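Local coordinates for protein acinetobacter secreted protease CpaA (Acinetobacter nosocomialis M2, PDB 6O38) that probably cleaves extracellular proteins as a secreted zinc metalloprotease of the type II pathway, and forms a complex with its chaperone CpaB, at residues A[40-43]-A[44-48]; A[206-209]-A[210-213]; A[292-295]-A[296-300]. All blocks are in the same frame, centred on the assembly; numbering follows the deposited sequence.

Interaction 1. Residues A[40-43]-A[44-48]; sequences TNAN and NSDKI
Asp46 folds its carboxylate back against Asn43, three residues earlier, and takes the backbone N-H of that residue. The bond from Asn43 N to Asp46 OD2 measures 3.0 Å, with an angle of 157° at the hydrogen, so it is fairly straight. The donor does not come in the plane of the acid, however: it meets OD2 from above, 63° out of the carboxylate plane. The CB and carbonyl of Asn43 lie over that same face. Its CB is 3.5 Å from Asp46 OD1, and its carbonyl O stands almost directly over Asp46 CG at 3.7 Å. Asp46 is placed there by its first torsion (chi1 -69°), which sets CG beside its own backbone N and directs the flat group into the bend. The CB of Ala42 approaches OD2 as well, at 3.9 Å, adding a methyl group on the face used by Asn43.

The chain between donor and acceptor makes a tight reverse turn, Asn44 and Ser45 occupying its two central positions; the CA atoms of Asn43 and Asp46 are 5.8 Å apart. Asn43 sends its amide away from the acid, and Asn44 likewise points its side chain outward, where OD1 accepts a hydrogen bond from the backbone N of Ser86. This is a side-chain-to-backbone brace across a surface turn, although Asp46 is a buried residue.

The turn leads into strand 47-52 of a StcE-type beta-sandwich domain. That strand runs parallel to strand 22-27 on one flank and antiparallel to strand 79-85 on the other, Asp46 already pairing through its backbone with Phe84. Trp91 of strand 90-98 packs against Ala42, Asp46 and Ile48.

Interaction 2. Residues A[206-209]-A[210-213]; sequences VNSP and LTEI
From Val206 to Thr211 the backbone bows, bending at Pro209 (phi -69°, psi -16°) before it extends at Leu210, so that the CA atoms of Val206 and Thr211 lie 7.0 Å apart. The bow is the entry to strand 210-215 of a StcE-type beta-sandwich domain, where the strand runs parallel to both of its neighbours, 183-195 and 235-240. Inside the bend Val206 and Thr211 approach at a slant. CB and CG1 of the valine are about equally close to the threonine hydroxyl, CG1 standing 4.0 Å from Thr211 OG1. Leu210 turns the other way, its CB set against the carbonyl of Pro209, and its side chain packs against Ile189 and Pro191 on one neighbouring strand and Arg235 and Ile237 on the other. The ring of Pro209 packs on Phe165 and Tyr173.

Ser208 brings a second hydroxyl. Its first torsion, 74°, tucks OG between its own backbone N and carbonyl carbon, and the hydroxyl then faces the strand. There Ser208 OG lies 3.1 Å from Leu210 O, a weak hydrogen bond whose single proton may instead go to Gln192 OE1, also a weak bond.

Interaction 3. Residues A[292-295]-A[296-300]; sequences ATIP and AILPN
The pyrrolidine rings of Pro295 and Pro299 cross at about a right angle, and the edge of Pro295 at CG comes down on one side of the Pro299 ring, at its CD and off its centre. CG of Pro295 touches CD of Pro299 at 4.0 Å. The carbonyl of Ile297 reaches the same end of the Pro295 ring, its O lying 3.5 Å from Pro295 CB and 3.6 Å from Pro295 CG; it sits beyond these two carbons, tilted to one side of the ring, and not over the ring centre. Strand 277-288 also meets the first proline, through Ile288.

Between the prolines the chain reverses around Ala296 and Ile297, bringing the CA atoms of Pro295 and Leu298 to 5.7 Å. The turn is not closed in the classical way, since Pro295 O and Leu298 N are 4.2 Å apart, too far for a good hydrogen bond. Pro295 O also lies near Ile297 N, but at a poor angle for bonding. Ala296 and Leu298 instead both form backbone hydrogen bonds with Gln320, at the end of strand 318-320. The whole bend belongs to the connection between strands 277-288 and 305-310, which pair in parallel; StcE-type beta-sandwich families account for much of this part of the chain.

On the inner side of the turn, the end of the Leu298 side chain swings back toward the incoming chain. A first torsion of -69° places CG beside the backbone N; CD1 continues the extended chain, and the other branch, CD2, turns to Ile294. Leu298 CD2 approaches Ile294 CG2 to 4.3 Å, a loose apolar contact, and passes 4.0 Å from Pro295 O. Val308 of strand 305-310 packs against both Ile294 and Leu298, and Leu319 and Leu321 add further apolar surface, the former against Ile294 and the latter against Leu298.

In the fold
All three contacts are local bends, strung out along the chain and not touching one another; the centres of interactions 1 and 3 are about 55 Å apart. Interactions 1 and 2 play alike parts in different sandwich modules: each leads into a strand flanked by others, 47-52 or 210-215. Interaction 1 is at the surface and rests on a charged side chain gripping a backbone N-H, whereas interaction 2 is buried and has a weak, shared hydroxyl bond beside apolar packing. The partly buried interaction 3 stays in a loop, joins strands 277-288 and 305-310, and has proline and aliphatic contacts between its own side chains, with backbone bonds to Gln320.

Interaction 1. Residues A[40-43]-A[44-48]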
loop_
_atom_site.group_PDB
_atom_site.type_symbol
_atom_site.label_atom_id
_atom_site.label_comp_id
_atom_site.label_asym_id
_atom_site.label_seq_id
_atom_site.Cartn_x
_atom_site.Cartn_y
_atom_site.Cartn_z
ATOM N N THR A 40 -27.403 -10.666 -5.134
ATOM C CA THR A 40 -27.917 -9.605 -4.275
ATOM C C THR A 40 -29.414 -9.765 -4.039
ATOM O O THR A 40 -29.887 -9.661 -2.901
ATOM C CB THR A 40 -27.611 -8.235 -4.886
ATOM O OG1 THR A 40 -27.843 -8.278 -6.300
ATOM C CG2 THR A 40 -26.164 -7.844 -4.621
ATOM N N ASN A 41 -30.174 -10.015 -5.102
ATOM C CA ASN A 41 -31.599 -10.276 -4.961
ATOM C C ASN A 41 -31.811 -11.678 -4.404
ATOM O O ASN A 41 -31.276 -12.654 -4.939
ATOM C CB ASN A 41 -32.297 -10.126 -6.313
ATOM C CG ASN A 41 -33.580 -9.324 -6.224
ATOM O OD1 ASN A 41 -33.813 -8.608 -5.249
ATOM N ND2 ASN A 41 -34.419 -9.434 -7.248
ATOM N N ALA A 42 -32.582 -11.781 -3.324
ATOM C CA ALA A 42 -32.825 -13.068 -2.685
ATOM C C ALA A 42 -33.974 -12.926 -1.699
ATOM O O ALA A 42 -34.349 -11.817 -1.310
ATOM C CB ALA A 42 -31.575 -13.592 -1.969
ATOM N N ASN A 43 -34.529 -14.070 -1.305
ATOM C CA ASN A 43 -35.548 -14.122 -0.271
ATOM C C ASN A 43 -34.892 -14.377 1.085
ATOM O O ASN A 43 -33.680 -14.579 1.188
ATOM C CB ASN A 43 -36.595 -15.182 -0.605
ATOM C CG ASN A 43 -37.580 -14.713 -1.658
ATOM O OD1 ASN A 43 -37.246 -14.616 -2.839
ATOM N ND2 ASN A 43 -38.804 -14.417 -1.233
ATOM N N ASN A 44 -35.708 -14.382 2.142
ATOM C CA ASN A 44 -35.177 -14.321 3.502
ATOM C C ASN A 44 -34.317 -15.538 3.829
ATOM O O ASN A 44 -33.110 -15.416 4.062
ATOM C CB ASN A 44 -36.323 -14.186 4.505
ATOM C CG ASN A 44 -35.839 -13.795 5.889
ATOM O OD1 ASN A 44 -34.807 -13.140 6.035
ATOM N ND2 ASN A 44 -36.584 -14.197 6.912
ATOM N N SER A 45 -34.918 -16.728 3.848
ATOM C CA SER A 45 -34.244 -17.929 4.330
ATOM C C SER A 45 -33.646 -18.763 3.200
ATOM O O SER A 45 -33.577 -19.992 3.309
ATOM C CB SER A 45 -35.204 -18.776 5.165
ATOM O OG SER A 45 -35.530 -18.122 6.380
ATOM N N ASP A 46 -33.205 -18.121 2.122
ATOM C CA ASP A 46 -32.551 -18.846 1.043
ATOM C C ASP A 46 -31.192 -19.364 1.498
ATOM O O ASP A 46 -30.444 -18.667 2.192
ATOM C CB ASP A 46 -32.390 -17.948 -0.184
ATOM C CG ASP A 46 -33.716 -17.620 -0.844
ATOM O OD1 ASP A 46 -34.759 -18.104 -0.356
ATOM O OD2 ASP A 46 -33.714 -16.880 -1.850
ATOM N N LYS A 47 -30.874 -20.594 1.105
ATOM C CA LYS A 47 -29.635 -21.255 1.493
ATOM C C LYS A 47 -28.798 -21.542 0.255
ATOM O O LYS A 47 -29.308 -22.074 -0.736
ATOM C CB LYS A 47 -29.918 -22.555 2.251
ATOM C CG LYS A 47 -28.671 -23.352 2.598
ATOM C CD LYS A 47 -29.015 -24.662 3.288
ATOM C CE LYS A 47 -29.684 -24.424 4.633
ATOM N NZ LYS A 47 -29.956 -25.701 5.348
ATOM N N ILE A 48 -27.515 -21.187 0.317
ATOM C CA ILE A 48 -26.559 -21.464 -0.748
ATOM C C ILE A 48 -25.363 -22.177 -0.137
ATOM O O ILE A 48 -24.819 -21.726 0.877
ATOM C CB ILE A 48 -26.111 -20.177 -1.470
ATOM C CG1 ILE A 48 -27.254 -19.612 -2.315
ATOM C CG2 ILE A 48 -24.885 -20.442 -2.333
ATOM C CD1 ILE A 48 -26.846 -18.440 -3.182
#

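Interaction 2. Residues A[206-209]-A[210-213]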
loop_
_atom_site.group_PDB
_atom_site.type_symbol
_atom_site.label_atom_id
_atom_site.label_comp_id
_atom_site.label_asym_id
_atom_site.label_seq_id
_atom_site.Cartn_x
_atom_site.Cartn_y
_atom_site.Cartn_z
ATOM N N VAL A 206 -5.297 0.067 27.762
ATOM C CA VAL A 206 -6.096 -0.482 26.678
ATOM C C VAL A 206 -6.620 -1.853 27.085
ATOM O O VAL A 206 -6.066 -2.531 27.955
ATOM C CB VAL A 206 -5.298 -0.562 25.360
ATOM C CG1 VAL A 206 -4.935 0.832 24.875
ATOM C CG2 VAL A 206 -4.052 -1.413 25.543
ATOM N N ASN A 207 -7.705 -2.270 26.435
ATOM C CA ASN A 207 -8.398 -3.503 26.771
ATOM C C ASN A 207 -8.455 -4.499 25.623
ATOM O O ASN A 207 -8.934 -5.620 25.825
ATOM C CB ASN A 207 -9.831 -3.194 27.238
ATOM C CG ASN A 207 -10.297 -4.115 28.345
ATOM O OD1 ASN A 207 -9.550 -4.975 28.811
ATOM N ND2 ASN A 207 -11.541 -3.937 28.779
ATOM N N SER A 208 -7.981 -4.131 24.438
ATOM C CA SER A 208 -8.120 -4.957 23.246
ATOM C C SER A 208 -7.015 -4.562 22.274
ATOM O O SER A 208 -6.361 -3.526 22.455
ATOM C CB SER A 208 -9.512 -4.780 22.612
ATOM O OG SER A 208 -9.622 -3.527 21.960
ATOM N N PRO A 209 -6.770 -5.370 21.233
ATOM C CA PRO A 209 -5.681 -5.032 20.299
ATOM C C PRO A 209 -5.953 -3.798 19.458
ATOM O O PRO A 209 -5.010 -3.257 18.867
ATOM C CB PRO A 209 -5.563 -6.284 19.417
ATOM C CG PRO A 209 -6.271 -7.359 20.156
ATOM C CD PRO A 209 -7.354 -6.687 20.924
ATOM N N LEU A 210 -7.198 -3.332 19.384
ATOM C CA LEU A 210 -7.543 -2.173 18.563
ATOM C C LEU A 210 -8.590 -1.350 19.299
ATOM O O LEU A 210 -9.744 -1.774 19.419
ATOM C CB LEU A 210 -8.052 -2.604 17.188
ATOM C CG LEU A 210 -8.404 -1.480 16.214
ATOM C CD1 LEU A 210 -7.211 -0.557 16.019
ATOM C CD2 LEU A 210 -8.870 -2.049 14.882
ATOM N N THR A 211 -8.190 -0.178 19.785
ATOM C CA THR A 211 -9.090 0.755 20.451
ATOM C C THR A 211 -9.335 1.945 19.533
ATOM O O THR A 211 -8.389 2.501 18.964
ATOM C CB THR A 211 -8.505 1.224 21.786
ATOM O OG1 THR A 211 -8.061 0.089 22.541
ATOM C CG2 THR A 211 -9.553 1.980 22.591
ATOM N N GLU A 212 -10.600 2.334 19.390
ATOM C CA GLU A 212 -10.998 3.401 18.476
ATOM C C GLU A 212 -11.698 4.489 19.282
ATOM O O GLU A 212 -12.773 4.258 19.844
ATOM C CB GLU A 212 -11.899 2.853 17.369
ATOM C CG GLU A 212 -12.352 3.882 16.353
ATOM C CD GLU A 212 -13.059 3.248 15.169
ATOM O OE1 GLU A 212 -14.239 3.582 14.927
ATOM O OE2 GLU A 212 -12.437 2.406 14.486
ATOM N N ILE A 213 -11.088 5.671 19.334
ATOM C CA ILE A 213 -11.549 6.779 20.163
ATOM C C ILE A 213 -12.119 7.855 19.250
ATOM O O ILE A 213 -11.406 8.395 18.393
ATOM C CB ILE A 213 -10.415 7.335 21.035
ATOM C CG1 ILE A 213 -9.870 6.236 21.949
ATOM C CG2 ILE A 213 -10.900 8.526 21.848
ATOM C CD1 ILE A 213 -8.514 6.543 22.532
#

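Interaction 3. Residues A[292-295]-A[296-300]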
loop_
_atom_site.group_PDB
_atom_site.type_symbol
_atom_site.label_atom_id
_atom_site.label_comp_id
_atom_site.label_asym_id
_atom_site.label_seq_id
_atom_site.Cartn_x
_atom_site.Cartn_y
_atom_site.Cartn_z
ATOM N N ALA A 292 -5.086 24.875 -6.053
ATOM C CA ALA A 292 -5.400 25.722 -4.914
ATOM C C ALA A 292 -4.378 26.846 -4.775
ATOM O O ALA A 292 -3.238 26.747 -5.235
ATOM C CB ALA A 292 -5.450 24.897 -3.626
ATOM N N THR A 293 -4.807 27.927 -4.130
ATOM C CA THR A 293 -3.926 29.062 -3.896
ATOM C C THR A 293 -2.913 28.739 -2.804
ATOM O O THR A 293 -3.256 28.183 -1.758
ATOM C CB THR A 293 -4.741 30.294 -3.504
ATOM O OG1 THR A 293 -5.725 30.553 -4.512
ATOM C CG2 THR A 293 -3.839 31.512 -3.359
ATOM N N ILE A 294 -1.661 29.095 -3.055
ATOM C CA ILE A 294 -0.555 28.862 -2.132
ATOM C C ILE A 294 -0.193 30.196 -1.488
ATOM O O ILE A 294 0.090 31.164 -2.204
ATOM C CB ILE A 294 0.659 28.250 -2.848
ATOM C CG1 ILE A 294 0.289 26.896 -3.455
ATOM C CG2 ILE A 294 1.829 28.108 -1.887
ATOM C CD1 ILE A 294 1.335 26.342 -4.392
ATOM N N PRO A 295 -0.192 30.297 -0.163
ATOM C CA PRO A 295 0.187 31.557 0.480
ATOM C C PRO A 295 1.693 31.763 0.468
ATOM O O PRO A 295 2.478 30.813 0.515
ATOM C CB PRO A 295 -0.336 31.390 1.912
ATOM C CG PRO A 295 -0.284 29.917 2.147
ATOM C CD PRO A 295 -0.551 29.255 0.817
ATOM N N ALA A 296 2.089 33.038 0.396
ATOM C CA ALA A 296 3.512 33.369 0.385
ATOM C C ALA A 296 4.191 32.920 1.673
ATOM O O ALA A 296 5.341 32.466 1.653
ATOM C CB ALA A 296 3.700 34.870 0.172
ATOM N N ILE A 297 3.495 33.038 2.799
ATOM C CA ILE A 297 3.954 32.511 4.078
ATOM C C ILE A 297 3.128 31.266 4.367
ATOM O O ILE A 297 1.909 31.352 4.555
ATOM C CB ILE A 297 3.825 33.544 5.205
ATOM C CG1 ILE A 297 4.652 34.791 4.882
ATOM C CG2 ILE A 297 4.252 32.939 6.535
ATOM C CD1 ILE A 297 4.693 35.807 6.003
ATOM N N LEU A 298 3.787 30.111 4.398
ATOM C CA LEU A 298 3.076 28.858 4.595
ATOM C C LEU A 298 2.438 28.831 5.983
ATOM O O LEU A 298 2.985 29.387 6.940
ATOM C CB LEU A 298 4.024 27.674 4.421
ATOM C CG LEU A 298 4.531 27.444 2.994
ATOM C CD1 LEU A 298 5.482 26.258 2.940
ATOM C CD2 LEU A 298 3.368 27.249 2.033
ATOM N N PRO A 299 1.275 28.198 6.120
ATOM C CA PRO A 299 0.555 28.250 7.395
ATOM C C PRO A 299 1.269 27.462 8.481
ATOM O O PRO A 299 2.043 26.539 8.220
ATOM C CB PRO A 299 -0.803 27.623 7.059
ATOM C CG PRO A 299 -0.510 26.708 5.916
ATOM C CD PRO A 299 0.559 27.397 5.112
ATOM N N ASN A 300 0.997 27.854 9.724
ATOM C CA ASN A 300 1.547 27.146 10.870
ATOM C C ASN A 300 1.032 25.712 10.896
ATOM O O ASN A 300 -0.129 25.446 10.574
ATOM C CB ASN A 300 1.179 27.867 12.166
ATOM C CG ASN A 300 1.823 29.236 12.271
ATOM O OD1 ASN A 300 2.876 29.487 11.685
ATOM N ND2 ASN A 300 1.190 30.132 13.020
#